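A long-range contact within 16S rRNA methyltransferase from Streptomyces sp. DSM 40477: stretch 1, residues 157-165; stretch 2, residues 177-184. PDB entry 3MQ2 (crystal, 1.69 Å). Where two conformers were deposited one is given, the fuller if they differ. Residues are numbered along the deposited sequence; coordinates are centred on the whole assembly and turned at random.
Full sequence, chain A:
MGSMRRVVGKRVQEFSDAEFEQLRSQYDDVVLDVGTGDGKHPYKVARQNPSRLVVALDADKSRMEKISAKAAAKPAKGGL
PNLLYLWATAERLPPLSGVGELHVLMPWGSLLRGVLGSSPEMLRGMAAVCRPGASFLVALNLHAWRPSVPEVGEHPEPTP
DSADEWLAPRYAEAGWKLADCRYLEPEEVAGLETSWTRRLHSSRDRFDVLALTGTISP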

# COMPACT_ATOMS: atom_id res chain seq x y z
N GLU A 157 5.62 9.45 -18.28
CA GLU A 157 5.90 8.20 -17.58
C GLU A 157 7.22 8.33 -16.82
O GLU A 157 8.24 8.69 -17.41
CB GLU A 157 5.98 7.02 -18.54
CG GLU A 157 6.27 5.69 -17.83
CD GLU A 157 6.36 4.50 -18.76
OE1 GLU A 157 5.52 4.41 -19.70
OE2 GLU A 157 7.26 3.65 -18.56
N PRO A 158 7.21 8.05 -15.51
CA PRO A 158 8.45 8.22 -14.75
C PRO A 158 9.47 7.11 -15.00
O PRO A 158 9.12 5.96 -15.26
CB PRO A 158 7.99 8.17 -13.30
CG PRO A 158 6.75 7.33 -13.34
CD PRO A 158 6.08 7.68 -14.65
N THR A 159 10.74 7.47 -14.93
CA THR A 159 11.81 6.51 -15.07
C THR A 159 12.67 6.65 -13.82
O THR A 159 12.51 7.61 -13.07
CB THR A 159 12.69 6.83 -16.28
OG1 THR A 159 13.37 8.07 -16.06
CG2 THR A 159 11.83 6.94 -17.54
N PRO A 160 13.57 5.68 -13.59
CA PRO A 160 14.46 5.81 -12.43
C PRO A 160 15.12 7.18 -12.39
O PRO A 160 15.17 7.80 -11.32
CB PRO A 160 15.50 4.72 -12.69
CG PRO A 160 14.74 3.67 -13.42
CD PRO A 160 13.79 4.42 -14.31
N ASP A 161 15.60 7.66 -13.52
CA ASP A 161 16.29 8.95 -13.54
C ASP A 161 15.35 10.13 -13.38
O ASP A 161 15.61 11.04 -12.59
CB ASP A 161 17.13 9.10 -14.81
CG ASP A 161 18.26 8.10 -14.88
OD1 ASP A 161 18.68 7.59 -13.82
OD2 ASP A 161 18.73 7.81 -16.00
N SER A 162 14.25 10.14 -14.12
CA SER A 162 13.34 11.27 -14.09
C SER A 162 12.69 11.40 -12.72
O SER A 162 12.41 12.50 -12.26
CB SER A 162 12.28 11.15 -15.19
OG SER A 162 11.32 10.17 -14.86
N ALA A 163 12.45 10.26 -12.08
CA ALA A 163 11.84 10.25 -10.75
C ALA A 163 12.78 10.90 -9.75
O ALA A 163 12.36 11.71 -8.92
CB ALA A 163 11.52 8.83 -10.33
N ASP A 164 14.05 10.53 -9.82
CA ASP A 164 15.06 11.19 -9.00
C ASP A 164 15.02 12.69 -9.24
O ASP A 164 15.36 13.48 -8.36
CB ASP A 164 16.46 10.65 -9.32
CG ASP A 164 16.63 9.19 -8.96
OD1 ASP A 164 17.47 8.51 -9.60
OD2 ASP A 164 15.94 8.72 -8.03
N GLU A 165 14.59 13.08 -10.44
CA GLU A 165 14.60 14.48 -10.84
C GLU A 165 13.39 15.28 -10.36
O GLU A 165 13.55 16.27 -9.65
CB GLU A 165 14.71 14.60 -12.37
CG GLU A 165 16.02 14.07 -12.94
CD GLU A 165 16.03 14.07 -14.46
OE1 GLU A 165 15.05 14.56 -15.07
OE2 GLU A 165 17.01 13.56 -15.05
N LYS A 177 11.25 10.94 2.11
CA LYS A 177 12.61 10.93 1.57
C LYS A 177 12.72 9.82 0.54
O LYS A 177 12.78 8.64 0.89
CB LYS A 177 13.63 10.73 2.68
CG LYS A 177 15.05 10.48 2.17
CD LYS A 177 15.48 11.54 1.17
CE LYS A 177 16.89 11.28 0.65
NZ LYS A 177 17.88 11.21 1.74
N LEU A 178 12.74 10.21 -0.74
CA LEU A 178 12.82 9.23 -1.83
C LEU A 178 14.27 8.83 -2.04
O LEU A 178 15.07 9.61 -2.57
CB LEU A 178 12.23 9.80 -3.12
CG LEU A 178 12.19 8.84 -4.31
CD1 LEU A 178 11.48 7.54 -3.96
CD2 LEU A 178 11.51 9.51 -5.50
N ALA A 179 14.61 7.61 -1.61
CA ALA A 179 16.01 7.17 -1.58
C ALA A 179 16.38 6.37 -2.81
O ALA A 179 17.54 6.38 -3.24
CB ALA A 179 16.25 6.34 -0.34
N ASP A 180 15.42 5.65 -3.38
CA ASP A 180 15.72 4.79 -4.50
C ASP A 180 14.55 4.69 -5.47
O ASP A 180 13.39 4.68 -5.07
CB ASP A 180 16.09 3.40 -4.01
CG ASP A 180 16.59 2.51 -5.13
OD1 ASP A 180 17.76 2.67 -5.54
OD2 ASP A 180 15.81 1.66 -5.60
N CYS A 181 14.89 4.64 -6.75
CA CYS A 181 13.90 4.43 -7.81
C CYS A 181 14.45 3.40 -8.78
O CYS A 181 15.53 3.59 -9.35
CB CYS A 181 13.61 5.74 -8.55
SG CYS A 181 13.17 7.14 -7.49
N ARG A 182 13.74 2.30 -8.96
CA ARG A 182 14.21 1.29 -9.90
C ARG A 182 13.08 0.47 -10.51
O ARG A 182 12.03 0.29 -9.90
CB ARG A 182 15.21 0.36 -9.21
CG ARG A 182 14.64 -0.42 -8.04
CD ARG A 182 15.69 -1.32 -7.41
NE ARG A 182 16.79 -0.55 -6.83
CZ ARG A 182 18.07 -0.77 -7.09
NH1 ARG A 182 18.44 -1.75 -7.91
NH2 ARG A 182 19.00 -0.02 -6.52
N TYR A 183 13.31 -0.03 -11.72
CA TYR A 183 12.36 -0.92 -12.35
C TYR A 183 12.38 -2.27 -11.64
O TYR A 183 13.44 -2.73 -11.18
CB TYR A 183 12.73 -1.14 -13.81
CG TYR A 183 12.51 0.04 -14.72
CD1 TYR A 183 11.26 0.64 -14.85
CD2 TYR A 183 13.55 0.54 -15.50
CE1 TYR A 183 11.06 1.71 -15.71
CE2 TYR A 183 13.36 1.60 -16.36
CZ TYR A 183 12.11 2.18 -16.47
OH TYR A 183 11.93 3.24 -17.32
N LEU A 184 11.21 -2.89 -11.52
CA LEU A 184 11.10 -4.24 -11.00
C LEU A 184 10.87 -5.20 -12.15
O LEU A 184 10.03 -4.94 -13.02
CB LEU A 184 9.93 -4.36 -10.02
CG LEU A 184 10.01 -3.60 -8.70
CD1 LEU A 184 8.86 -4.09 -7.83
CD2 LEU A 184 11.35 -3.84 -8.02
O HOH W 1 9.51 4.25 -17.36
O HOH W 2 17.35 6.05 -7.69

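Three residues, P160, C181 and Y183, carry most of this small contact, in which the first turn of a helix packs on a strand running nearly antiparallel to it, at 154°. No clear direct hydrogen bond joins the two stretches; apolar packing and two bridging waters are the clear features.

P160 opens the helix, and its ring touches C181 and Y183. P160 CD sits over one face of the Y183 ring, 3.8 Å from its centroid, a CH-pi contact, while P160 CB reaches C181 O at 3.5 Å. Proline suits this first turn, where a backbone NH is not needed for the helix. T159 caps that turn: S162 N donates to T159 OG1 (3.0 Å), and T159 N donates to S162 OG (2.8 Å).

C181 points toward the helix. Its SG packs 3.7 Å from A163 CB, a close approach to a small side chain, and lies 3.2 Å from D164 OD2. Water 2 accepts from C181 N (3.0 Å) and lies 3.0 Å from D164 OD2, to which it can donate, linking strand backbone to helix side chain.

The CA-to-CB bond of Y183 points sideways, but the end of its side chain comes nearer, with Y183 OH 3.7 Å from T159 CG2. Its OH donates to water 1 (2.6 Å), which in turn donates to P158 O (2.7 Å) and E157 OE2 (2.6 Å). One water thus takes the phenol's proton and ties it to two loop residues.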